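Local coordinates for protein similar to yteR (Bacilus subtilis) (Clostridium acetobutylicum, PDB 4WU0) that probably hydrolyses unsaturated rhamnogalacturonan fragments derived from pectin, as a YteR-like glycoside hydrolase of family GH105, at residues I17-H22 against N343-L348; G28-G33 against P350-S355; E263-S268 against N314-V319. One frame throughout, in Å; residues are numbered along the deposited sequence.

Interactions 1 and 2 share helix 345-360. Interaction 1 uses its first turn and interaction 2 the turns that follow, and their centres lie about 11 Å apart. Thr30 of interaction 2 packs against both Leu19 and Pro345 of interaction 1. Interaction 3 lies about 13 Å between centres from each of the others, and along the chain it is nested inside the loops they close. It meets interaction 1 where Lys346 NZ donates to Tyr318 O at 2.8 Å. It meets interaction 2 where Ser268 CB lies 3.7 Å from Pro350 CB. Helix 345-360 thus has helix 25-41 and helix 264-279 as neighbours.

Interaction 1 of 3, residues I17-H22 against N343-L348; sequences ITLTDH and NEPKGL
Glu344 OE2 is the best-held polar atom here, gripped by two donors from a single residue. Lys346 N reaches Glu344 OE2 at 3.0 Å with an N-H...O angle of 163°. Lys346 NZ forms a salt bridge with Glu344 OE2 at 2.8 Å. Both donors come from above the carboxylate plane. Lys346 NZ has a second partner in Tyr318 O, to which it also donates. Glu344 is the N-cap of helix 345-360, and the bond from Lys346 N is its capping bond. The positive end of the helix and the lysine would both be expected to favour a charged carboxylate. Glu344 O is also held twice, by Gly347 N and Leu348 N in the first turn.

CB of Glu344 points away from residues 17-22. The two segments meet mainly through apolar side chains, with two backbone carbonyls among them. Ile17 buries the most surface. Ile17 CG2 is anti to the backbone N and meets Leu348 CD1 tip to tip at 4.0 Å. Ile17 CG2 also lies 3.7 Å from Asn343 O. The side chains of Ile17 and Asn343 cross at about a right angle, and Ile17 CD1 touches Asn343 CB at 3.8 Å. Leu19 comes in obliquely, and Leu19 CD2 rests 3.6 Å from Pro345 CG. Leu19 CD2, Thr18 O and Ile17 CG2 all meet Pro345 at CG.

The loop runs between helix 4-14 and helix 25-41, with Leu19 also packed on Phe49 and Thr53 of helix 44-54. Leu348 touches Met8 and Ile12 of helix 4-14, and Asn343 OD1 accepts from Leu313 N of strand 311-317.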
ATOM      1  N   ILE A  17     -10.271  -5.617 -16.178  1.00 16.57           N
ATOM      2  CA  ILE A  17      -9.484  -4.479 -15.727  1.00 14.20           C
ATOM      3  C   ILE A  17      -8.027  -4.707 -16.115  1.00 13.96           C
ATOM      4  O   ILE A  17      -7.491  -5.796 -15.940  1.00 16.53           O
ATOM      5  CB  ILE A  17      -9.613  -4.336 -14.201  1.00 15.92           C
ATOM      6  CG1 ILE A  17     -11.080  -4.135 -13.794  1.00 19.58           C
ATOM      7  CG2 ILE A  17      -8.769  -3.198 -13.682  1.00 18.18           C
ATOM      8  CD1 ILE A  17     -11.762  -2.974 -14.432  1.00 19.91           C
ATOM      9  N   THR A  18      -7.403  -3.670 -16.658  1.00 15.66           N
ATOM     10  CA  THR A  18      -6.026  -3.759 -17.124  1.00 15.44           C
ATOM     11  C   THR A  18      -5.055  -3.936 -15.958  1.00 17.07           C
ATOM     12  O   THR A  18      -4.984  -3.099 -15.050  1.00 15.14           O
ATOM     13  CB  THR A  18      -5.628  -2.501 -17.905  1.00 17.16           C
ATOM     14  OG1 THR A  18      -6.565  -2.251 -18.962  1.00 17.12           O
ATOM     15  CG2 THR A  18      -4.247  -2.651 -18.507  1.00 20.15           C
ATOM     16  N   LEU A  19      -4.293  -5.025 -16.004  1.00 15.51           N
ATOM     17  CA  LEU A  19      -3.284  -5.315 -15.004  1.00 12.95           C
ATOM     18  C   LEU A  19      -1.958  -5.695 -15.645  1.00 16.04           C
ATOM     19  O   LEU A  19      -1.076  -6.228 -14.969  1.00 14.66           O
ATOM     20  CB  LEU A  19      -3.754  -6.471 -14.105  1.00 12.99           C
ATOM     21  CG  LEU A  19      -5.081  -6.270 -13.372  1.00 13.79           C
ATOM     22  CD1 LEU A  19      -5.552  -7.561 -12.726  1.00 17.35           C
ATOM     23  CD2 LEU A  19      -4.949  -5.161 -12.309  1.00 12.69           C
ATOM     24  N   THR A  20      -1.813  -5.411 -16.943  1.00 15.16           N
ATOM     25  CA  THR A  20      -0.720  -5.990 -17.739  1.00 14.87           C
ATOM     26  C   THR A  20       0.050  -5.003 -18.636  1.00 17.89           C
ATOM     27  O   THR A  20       0.875  -5.438 -19.437  1.00 17.94           O
ATOM     28  CB  THR A  20      -1.260  -7.160 -18.615  1.00 16.71           C
ATOM     29  OG1 THR A  20      -2.413  -6.729 -19.342  1.00 18.06           O
ATOM     30  CG2 THR A  20      -1.660  -8.362 -17.723  1.00 17.48           C
ATOM     31  N   ASP A  21      -0.188  -3.696 -18.502  1.00 16.23           N
ATOM     32  CA  ASP A  21       0.366  -2.723 -19.452  1.00 16.72           C
ATOM     33  C   ASP A  21       1.693  -2.103 -19.035  1.00 18.01           C
ATOM     34  O   ASP A  21       2.357  -1.439 -19.841  1.00 18.61           O
ATOM     35  CB  ASP A  21      -0.658  -1.638 -19.835  1.00 16.44           C
ATOM     36  CG  ASP A  21      -1.061  -0.758 -18.689  1.00 20.78           C
ATOM     37  OD1 ASP A  21      -0.705  -1.067 -17.535  1.00 19.75           O
ATOM     38  OD2 ASP A  21      -1.790   0.239 -18.954  1.00 22.18           O
ATOM     39  N   HIS A  22       2.106  -2.357 -17.799  1.00 16.42           N
ATOM     40  CA  HIS A  22       3.439  -1.966 -17.330  1.00 15.43           C
ATOM     41  C   HIS A  22       3.692  -2.698 -16.027  1.00 14.70           C
ATOM     42  O   HIS A  22       2.770  -3.280 -15.479  1.00 14.82           O
ATOM     43  CB  HIS A  22       3.566  -0.443 -17.156  1.00 18.06           C
ATOM     44  CG  HIS A  22       2.844   0.112 -15.964  1.00 19.20           C
ATOM     45  ND1 HIS A  22       1.476   0.255 -15.921  1.00 19.56           N
ATOM     46  CD2 HIS A  22       3.308   0.623 -14.800  1.00 17.21           C
ATOM     47  CE1 HIS A  22       1.123   0.779 -14.758  1.00 18.17           C
ATOM     48  NE2 HIS A  22       2.218   1.014 -14.062  1.00 20.00           N
ATOM     49  N   ASN A 343     -12.724   1.788 -10.655  1.00 13.05           N
ATOM     50  CA  ASN A 343     -12.132   0.511 -11.030  1.00 14.01           C
ATOM     51  C   ASN A 343     -10.641   0.588 -11.332  1.00 14.45           C
ATOM     52  O   ASN A 343     -10.148  -0.040 -12.251  1.00 16.58           O
ATOM     53  CB  ASN A 343     -12.924  -0.141 -12.156  1.00 13.16           C
ATOM     54  CG  ASN A 343     -14.321  -0.501 -11.720  1.00 15.68           C
ATOM     55  OD1 ASN A 343     -14.590  -0.613 -10.518  1.00 16.45           O
ATOM     56  ND2 ASN A 343     -15.213  -0.673 -12.672  1.00 17.96           N
ATOM     57  N   GLU A 344      -9.954   1.367 -10.511  1.00 12.07           N
ATOM     58  CA  GLU A 344      -8.514   1.530 -10.562  1.00 14.27           C
ATOM     59  C   GLU A 344      -7.868   0.602  -9.538  1.00 14.53           C
ATOM     60  O   GLU A 344      -8.223   0.623  -8.368  1.00 12.02           O
ATOM     61  CB  GLU A 344      -8.174   3.000 -10.286  1.00 13.64           C
ATOM     62  CG  GLU A 344      -6.782   3.299  -9.768  1.00 14.64           C
ATOM     63  CD  GLU A 344      -5.702   2.797 -10.673  1.00 17.26           C
ATOM     64  OE1 GLU A 344      -5.881   2.846 -11.912  1.00 18.46           O
ATOM     65  OE2 GLU A 344      -4.665   2.350 -10.131  1.00 16.80           O
ATOM     66  N   PRO A 345      -6.895  -0.204  -9.979  1.00 12.58           N
ATOM     67  CA  PRO A 345      -6.224  -1.144  -9.086  1.00 11.96           C
ATOM     68  C   PRO A 345      -5.671  -0.597  -7.767  1.00 13.88           C
ATOM     69  O   PRO A 345      -5.650  -1.341  -6.781  1.00 13.54           O
ATOM     70  CB  PRO A 345      -5.131  -1.726  -9.981  1.00 13.70           C
ATOM     71  CG  PRO A 345      -5.767  -1.746 -11.323  1.00 14.63           C
ATOM     72  CD  PRO A 345      -6.512  -0.448 -11.386  1.00 13.92           C
ATOM     73  N   LYS A 346      -5.244   0.661  -7.721  1.00 13.57           N
ATOM     74  CA  LYS A 346      -4.766   1.232  -6.468  1.00 11.87           C
ATOM     75  C   LYS A 346      -5.873   1.258  -5.400  1.00 11.43           C
ATOM     76  O   LYS A 346      -5.581   1.217  -4.206  1.00 14.48           O
ATOM     77  CB  LYS A 346      -4.216   2.632  -6.687  1.00 13.90           C
ATOM     78  CG  LYS A 346      -2.948   2.688  -7.524  1.00 13.84           C
ATOM     79  CD  LYS A 346      -2.570   4.124  -7.848  1.00 14.42           C
ATOM     80  CE  LYS A 346      -1.740   4.236  -9.115  1.00 16.28           C
ATOM     81  NZ  LYS A 346      -2.592   4.252 -10.305  1.00 16.60           N
ATOM     82  N   GLY A 347      -7.132   1.283  -5.833  1.00 12.11           N
ATOM     83  CA  GLY A 347      -8.266   1.144  -4.923  1.00 14.85           C
ATOM     84  C   GLY A 347      -8.814  -0.277  -4.824  1.00 12.89           C
ATOM     85  O   GLY A 347      -9.214  -0.721  -3.751  1.00 13.96           O
ATOM     86  N   LEU A 348      -8.840  -0.987  -5.954  1.00 13.57           N
ATOM     87  CA  LEU A 348      -9.428  -2.325  -5.983  1.00 12.17           C
ATOM     88  C   LEU A 348      -8.713  -3.284  -5.048  1.00 13.20           C
ATOM     89  O   LEU A 348      -9.337  -4.062  -4.343  1.00 13.36           O
ATOM     90  CB  LEU A 348      -9.411  -2.903  -7.405  1.00 12.02           C
ATOM     91  CG  LEU A 348     -10.283  -2.198  -8.430  1.00 12.84           C
ATOM     92  CD1 LEU A 348      -9.915  -2.608  -9.849  1.00 14.51           C
ATOM     93  CD2 LEU A 348     -11.734  -2.485  -8.191  1.00 14.91           C
TER

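Interaction 2 of 3, residues G28-G33 against P350-S355; sequences GLTLDG and PFLLAS
Leu352, Leu353 and Leu29 bury nearly equal areas and carry this contact. Leu352 points at helix 25-41, where Gly33 has no side chain. Leu352 CB lies 3.8 Å from Gly33 CA, and the backbones come close, with 5.0 Å between Gly33 CA and Leu352 CA. CG is anti to the carbonyl carbon, and Leu352 CD1 extends to within 3.6 Å of Thr30 O.

The short helical segments run nearly parallel, at 24°, with their axes 8.1 Å apart. In the (alpha/alpha)6 barrel of this family, the contact sets the last helix of the chain beside a helix near its start, consistent with closure of the ring.

Leu353 also packs on Gly33, with Leu353 CD2 3.8 Å from Gly33 CA. Leu353 CD1 meets Leu29 CD1 at 3.9 Å, the two side chains crossing obliquely. Leu29 has CG anti to the backbone N, at chi1 170°, which swings both methyls toward helix 345-360. The side chains of Leu29 and Pro350 cross at about a right angle, and Leu29 CD2 touches Pro350 CD at 3.7 Å. Pro350 also packs on Ser268 and Met269 of helix 264-279, and Leu352 on Met8 and Ile12 of helix 4-14.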
ATOM      1  N   GLY A  28       0.224  -5.988  -8.811  1.00 13.51           N
ATOM      2  CA  GLY A  28       0.515  -6.997  -7.801  1.00 13.38           C
ATOM      3  C   GLY A  28      -0.384  -6.849  -6.582  1.00 14.38           C
ATOM      4  O   GLY A  28      -0.816  -7.837  -5.984  1.00 13.93           O
ATOM      5  N   LEU A  29      -0.644  -5.609  -6.194  1.00 13.83           N
ATOM      6  CA  LEU A  29      -1.531  -5.325  -5.065  1.00 11.37           C
ATOM      7  C   LEU A  29      -2.943  -5.917  -5.286  1.00 11.05           C
ATOM      8  O   LEU A  29      -3.530  -6.529  -4.388  1.00 13.33           O
ATOM      9  CB  LEU A  29      -1.623  -3.819  -4.864  1.00 12.89           C
ATOM     10  CG  LEU A  29      -2.646  -3.243  -3.899  1.00 15.14           C
ATOM     11  CD1 LEU A  29      -2.470  -3.731  -2.473  1.00 15.89           C
ATOM     12  CD2 LEU A  29      -2.552  -1.725  -3.949  1.00 16.95           C
ATOM     13  N   THR A  30      -3.473  -5.727  -6.486  1.00 12.34           N
ATOM     14  CA  THR A  30      -4.792  -6.240  -6.827  1.00 12.41           C
ATOM     15  C   THR A  30      -4.753  -7.766  -6.849  1.00 11.61           C
ATOM     16  O   THR A  30      -5.668  -8.431  -6.363  1.00 13.83           O
ATOM     17  CB  THR A  30      -5.266  -5.656  -8.165  1.00 13.60           C
ATOM     18  OG1 THR A  30      -5.462  -4.245  -8.012  1.00 15.51           O
ATOM     19  CG2 THR A  30      -6.571  -6.283  -8.623  1.00 12.56           C
ATOM     20  N   LEU A  31      -3.683  -8.334  -7.402  1.00 11.24           N
ATOM     21  CA  LEU A  31      -3.548  -9.767  -7.404  1.00 12.26           C
ATOM     22  C   LEU A  31      -3.411 -10.350  -5.989  1.00 12.32           C
ATOM     23  O   LEU A  31      -3.887 -11.466  -5.726  1.00 14.72           O
ATOM     24  CB  LEU A  31      -2.362 -10.212  -8.274  1.00 14.71           C
ATOM     25  CG  LEU A  31      -2.510  -9.918  -9.765  1.00 15.57           C
ATOM     26  CD1 LEU A  31      -1.260 -10.385 -10.507  1.00 17.14           C
ATOM     27  CD2 LEU A  31      -3.747 -10.581 -10.361  1.00 15.66           C
ATOM     28  N   ASP A  32      -2.751  -9.609  -5.094  1.00 13.08           N
ATOM     29  CA  ASP A  32      -2.624 -10.016  -3.696  1.00 13.78           C
ATOM     30  C   ASP A  32      -4.032 -10.121  -3.065  1.00 15.58           C
ATOM     31  O   ASP A  32      -4.284 -10.988  -2.238  1.00 14.04           O
ATOM     32  CB  ASP A  32      -1.761  -9.003  -2.910  1.00 13.78           C
ATOM     33  CG  ASP A  32      -0.250  -9.075  -3.243  1.00 19.48           C
ATOM     34  OD1 ASP A  32       0.224 -10.144  -3.666  1.00 19.46           O
ATOM     35  OD2 ASP A  32       0.493  -8.067  -3.051  1.00 17.89           O
ATOM     36  N   GLY A  33      -4.937  -9.218  -3.443  1.00 14.33           N
ATOM     37  CA  GLY A  33      -6.318  -9.306  -3.001  1.00 13.45           C
ATOM     38  C   GLY A  33      -7.025 -10.518  -3.588  1.00 14.42           C
ATOM     39  O   GLY A  33      -7.756 -11.231  -2.901  1.00 14.42           O
ATOM     40  N   PRO A 350      -6.794  -2.768  -2.257  1.00 12.09           N
ATOM     41  CA  PRO A 350      -7.107  -2.528  -0.845  1.00 12.18           C
ATOM     42  C   PRO A 350      -8.549  -2.852  -0.501  1.00 12.24           C
ATOM     43  O   PRO A 350      -8.814  -3.334   0.595  1.00 12.89           O
ATOM     44  CB  PRO A 350      -6.814  -1.027  -0.681  1.00 13.66           C
ATOM     45  CG  PRO A 350      -5.712  -0.790  -1.673  1.00 13.78           C
ATOM     46  CD  PRO A 350      -6.059  -1.634  -2.858  1.00 13.07           C
ATOM     47  N   PHE A 351      -9.477  -2.601  -1.414  1.00 12.40           N
ATOM     48  CA  PHE A 351     -10.872  -2.964  -1.144  1.00 14.21           C
ATOM     49  C   PHE A 351     -11.046  -4.485  -1.014  1.00 12.55           C
ATOM     50  O   PHE A 351     -11.732  -4.974  -0.114  1.00 12.83           O
ATOM     51  CB  PHE A 351     -11.837  -2.399  -2.188  1.00 13.03           C
ATOM     52  CG  PHE A 351     -13.260  -2.766  -1.896  1.00 15.37           C
ATOM     53  CD1 PHE A 351     -13.970  -2.073  -0.949  1.00 16.21           C
ATOM     54  CD2 PHE A 351     -13.853  -3.864  -2.499  1.00 15.00           C
ATOM     55  CE1 PHE A 351     -15.284  -2.450  -0.620  1.00 17.38           C
ATOM     56  CE2 PHE A 351     -15.155  -4.220  -2.190  1.00 16.76           C
ATOM     57  CZ  PHE A 351     -15.863  -3.500  -1.235  1.00 15.41           C
ATOM     58  N   LEU A 352     -10.421  -5.259  -1.890  1.00 13.03           N
ATOM     59  CA  LEU A 352     -10.446  -6.707  -1.761  1.00 12.96           C
ATOM     60  C   LEU A 352      -9.873  -7.163  -0.431  1.00 13.23           C
ATOM     61  O   LEU A 352     -10.423  -8.054   0.220  1.00 13.60           O
ATOM     62  CB  LEU A 352      -9.599  -7.334  -2.865  1.00 14.56           C
ATOM     63  CG  LEU A 352     -10.163  -7.311  -4.279  1.00 15.88           C
ATOM     64  CD1 LEU A 352      -9.051  -7.595  -5.290  1.00 17.26           C
ATOM     65  CD2 LEU A 352     -11.263  -8.361  -4.375  1.00 14.34           C
ATOM     66  N   LEU A 353      -8.734  -6.574  -0.051  1.00 13.14           N
ATOM     67  CA  LEU A 353      -8.062  -6.952   1.190  1.00 13.49           C
ATOM     68  C   LEU A 353      -8.881  -6.592   2.426  1.00 14.33           C
ATOM     69  O   LEU A 353      -8.982  -7.390   3.366  1.00 14.09           O
ATOM     70  CB  LEU A 353      -6.659  -6.315   1.264  1.00 13.43           C
ATOM     71  CG  LEU A 353      -5.698  -6.824   0.191  1.00 13.46           C
ATOM     72  CD1 LEU A 353      -4.435  -5.951   0.119  1.00 19.73           C
ATOM     73  CD2 LEU A 353      -5.294  -8.271   0.475  1.00 16.15           C
ATOM     74  N   ALA A 354      -9.458  -5.391   2.435  1.00 13.78           N
ATOM     75  CA  ALA A 354     -10.343  -5.000   3.528  1.00 14.29           C
ATOM     76  C   ALA A 354     -11.531  -5.939   3.612  1.00 13.83           C
ATOM     77  O   ALA A 354     -11.958  -6.306   4.703  1.00 14.26           O
ATOM     78  CB  ALA A 354     -10.817  -3.555   3.324  1.00 14.72           C
ATOM     79  N   SER A 355     -12.093  -6.297   2.462  1.00 13.66           N
ATOM     80  CA  SER A 355     -13.249  -7.190   2.437  1.00 13.99           C
ATOM     81  C   SER A 355     -12.899  -8.547   3.031  1.00 14.48           C
ATOM     82  O   SER A 355     -13.659  -9.105   3.814  1.00 14.93           O
ATOM     83  CB  SER A 355     -13.734  -7.387   1.005  1.00 14.51           C
ATOM     84  OG  SER A 355     -14.152  -6.160   0.442  1.00 14.85           O
TER

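Interaction 3 of 3, residues E263-S268 against N314-V319; sequences EASGSS and NKICYV
Glu263 lies along residues 315-317 from CB to OE2. CB lies near Lys315 O, and Glu263 CG comes to 3.7 Å from Lys315 O. CG is anti to the backbone N, chi1 -167°. The chain then bends at chi2, -79°, which leaves CD near Cys317 N and Cys317 CB. At the tip the two oxygens part. Glu263 OE1 turns back to its own helix and accepts from Gly266 N at 2.8 Å through the syn lone pair. OE2 takes three donors. Cys317 N meets the anti lone pair of Glu263 OE2 at 2.9 Å in a nearly straight bond of 169°. Ser265 OG donates to the syn lone pair of Glu263 OE2 at 2.7 Å. Ser265 N comes from above the carboxylate plane. Glu263 is thus the N-cap of helix 264-279 and also holds the strand, so the buried carboxylate is probably charged.

One backbone bond runs the other way, from Ala264 N to Lys315 O at 2.9 Å. Ala264 CB lies against Asn314 O and packs on Ile316 CG1 at 3.9 Å.

Arg200 donates to Cys317 O and Ser265 OG. The helix start is fixed to strand 311-317, where Ile316 pairs with Val341 of strand 340-341. Phe302 of helix 288-302 touches Ala264, and helix 345-360 touches Ser268 through Phe351.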
ATOM      1  N   GLU A 263     -12.176   9.655  -0.319  1.00 13.67           N
ATOM      2  CA  GLU A 263     -11.371   8.958  -1.320  1.00 12.04           C
ATOM      3  C   GLU A 263     -11.237   7.476  -0.971  1.00 15.70           C
ATOM      4  O   GLU A 263     -10.954   7.098   0.175  1.00 12.88           O
ATOM      5  CB  GLU A 263     -10.014   9.663  -1.476  1.00 12.11           C
ATOM      6  CG  GLU A 263      -9.209   9.231  -2.693  1.00 13.03           C
ATOM      7  CD  GLU A 263      -8.476   7.912  -2.515  1.00 13.62           C
ATOM      8  OE1 GLU A 263      -8.002   7.661  -1.396  1.00 14.64           O
ATOM      9  OE2 GLU A 263      -8.339   7.126  -3.504  1.00 12.38           O
ATOM     10  N   ALA A 264     -11.448   6.634  -1.976  1.00 12.30           N
ATOM     11  CA  ALA A 264     -11.689   5.210  -1.744  1.00 13.77           C
ATOM     12  C   ALA A 264     -10.447   4.391  -1.453  1.00 14.92           C
ATOM     13  O   ALA A 264     -10.503   3.430  -0.666  1.00 13.20           O
ATOM     14  CB  ALA A 264     -12.419   4.606  -2.942  1.00 15.19           C
ATOM     15  N   SER A 265      -9.336   4.689  -2.124  1.00 10.59           N
ATOM     16  CA  SER A 265      -8.172   3.844  -1.950  1.00 11.13           C
ATOM     17  C   SER A 265      -7.556   4.024  -0.560  1.00 13.36           C
ATOM     18  O   SER A 265      -7.320   3.041   0.135  1.00 13.30           O
ATOM     19  CB  SER A 265      -7.152   4.035  -3.078  1.00 11.67           C
ATOM     20  OG  SER A 265      -6.490   5.281  -2.998  1.00 13.48           O
ATOM     21  N   GLY A 266      -7.326   5.260  -0.144  1.00 11.45           N
ATOM     22  CA  GLY A 266      -6.832   5.506   1.201  1.00 13.93           C
ATOM     23  C   GLY A 266      -7.790   4.972   2.265  1.00 14.36           C
ATOM     24  O   GLY A 266      -7.356   4.319   3.214  1.00 14.79           O
ATOM     25  N   SER A 267      -9.092   5.201   2.104  1.00 13.10           N
ATOM     26  CA  SER A 267     -10.070   4.715   3.069  1.00 13.71           C
ATOM     27  C   SER A 267     -10.031   3.199   3.179  1.00 11.94           C
ATOM     28  O   SER A 267     -10.088   2.659   4.275  1.00 13.30           O
ATOM     29  CB  SER A 267     -11.485   5.177   2.681  1.00 12.78           C
ATOM     30  OG  SER A 267     -11.609   6.584   2.816  1.00 13.83           O
ATOM     31  N   SER A 268      -9.934   2.505   2.049  1.00 10.67           N
ATOM     32  CA  SER A 268      -9.900   1.041   2.064  1.00 10.06           C
ATOM     33  C   SER A 268      -8.651   0.515   2.761  1.00 12.27           C
ATOM     34  O   SER A 268      -8.694  -0.485   3.489  1.00 12.13           O
ATOM     35  CB  SER A 268      -9.978   0.486   0.638  1.00 13.07           C
ATOM     36  OG  SER A 268     -11.256   0.708   0.045  1.00 12.62           O
ATOM     37  N   ASN A 314     -15.797   3.251  -6.916  1.00 12.45           N
ATOM     38  CA  ASN A 314     -15.679   4.626  -7.368  1.00 12.47           C
ATOM     39  C   ASN A 314     -14.823   5.481  -6.437  1.00 14.90           C
ATOM     40  O   ASN A 314     -14.550   5.090  -5.309  1.00 12.82           O
ATOM     41  CB  ASN A 314     -17.088   5.231  -7.402  1.00 13.46           C
ATOM     42  CG  ASN A 314     -18.042   4.492  -8.341  1.00 16.08           C
ATOM     43  OD1 ASN A 314     -19.047   3.899  -7.918  1.00 24.53           O
ATOM     44  ND2 ASN A 314     -17.779   4.596  -9.607  1.00 14.96           N
ATOM     45  N   LYS A 315     -14.469   6.670  -6.918  1.00 12.37           N
ATOM     46  CA  LYS A 315     -13.854   7.747  -6.140  1.00 12.56           C
ATOM     47  C   LYS A 315     -12.432   7.442  -5.713  1.00 11.88           C
ATOM     48  O   LYS A 315     -12.025   7.728  -4.574  1.00 12.21           O
ATOM     49  CB  LYS A 315     -14.707   8.124  -4.928  1.00 13.65           C
ATOM     50  CG  LYS A 315     -16.214   8.253  -5.203  1.00 14.68           C
ATOM     51  CD  LYS A 315     -16.523   9.280  -6.301  1.00 15.18           C
ATOM     52  CE  LYS A 315     -18.031   9.388  -6.503  1.00 16.59           C
ATOM     53  NZ  LYS A 315     -18.395  10.404  -7.527  1.00 17.62           N
ATOM     54  N   ILE A 316     -11.656   6.947  -6.666  1.00 11.24           N
ATOM     55  CA  ILE A 316     -10.265   6.600  -6.404  1.00 10.87           C
ATOM     56  C   ILE A 316      -9.345   7.654  -7.016  1.00 10.72           C
ATOM     57  O   ILE A 316      -9.450   7.979  -8.180  1.00 12.35           O
ATOM     58  CB  ILE A 316      -9.930   5.229  -7.006  1.00 11.09           C
ATOM     59  CG1 ILE A 316     -10.885   4.143  -6.488  1.00 11.54           C
ATOM     60  CG2 ILE A 316      -8.481   4.892  -6.756  1.00 13.26           C
ATOM     61  CD1 ILE A 316     -10.938   2.952  -7.401  1.00 14.37           C
ATOM     62  N   CYS A 317      -8.428   8.183  -6.221  1.00 12.65           N
ATOM     63  CA  CYS A 317      -7.446   9.118  -6.773  1.00 11.78           C
ATOM     64  C   CYS A 317      -6.532   8.336  -7.707  1.00 10.57           C
ATOM     65  O   CYS A 317      -5.869   7.411  -7.269  1.00 13.75           O
ATOM     66  CB  CYS A 317      -6.621   9.747  -5.653  1.00 11.22           C
ATOM     67  SG  CYS A 317      -5.285  10.792  -6.332  1.00 14.72           S
ATOM     68  N   TYR A 318      -6.468   8.695  -8.978  1.00 12.05           N
ATOM     69  CA  TYR A 318      -5.729   7.875  -9.930  1.00 11.93           C
ATOM     70  C   TYR A 318      -4.214   7.823  -9.622  1.00 13.62           C
ATOM     71  O   TYR A 318      -3.580   6.762  -9.729  1.00 15.26           O
ATOM     72  CB  TYR A 318      -5.976   8.347 -11.364  1.00 15.02           C
ATOM     73  CG  TYR A 318      -5.145   7.622 -12.398  1.00 12.65           C
ATOM     74  CD1 TYR A 318      -5.246   6.240 -12.569  1.00 14.51           C
ATOM     75  CD2 TYR A 318      -4.238   8.311 -13.185  1.00 17.59           C
ATOM     76  CE1 TYR A 318      -4.470   5.587 -13.503  1.00 18.32           C
ATOM     77  CE2 TYR A 318      -3.470   7.664 -14.123  1.00 19.81           C
ATOM     78  CZ  TYR A 318      -3.588   6.304 -14.277  1.00 19.60           C
ATOM     79  OH  TYR A 318      -2.807   5.659 -15.217  1.00 24.69           O
ATOM     80  N   VAL A 319      -3.652   8.979  -9.297  1.00 12.96           N
ATOM     81  CA  VAL A 319      -2.212   9.136  -9.111  1.00 14.07           C
ATOM     82  C   VAL A 319      -1.961  10.429  -8.349  1.00 12.06           C
ATOM     83  O   VAL A 319      -2.673  11.411  -8.514  1.00 15.31           O
ATOM     84  CB  VAL A 319      -1.455   9.167 -10.471  1.00 15.41           C
ATOM     85  CG1 VAL A 319      -1.872  10.379 -11.312  1.00 18.16           C
ATOM     86  CG2 VAL A 319       0.062   9.151 -10.263  1.00 19.33           C
TER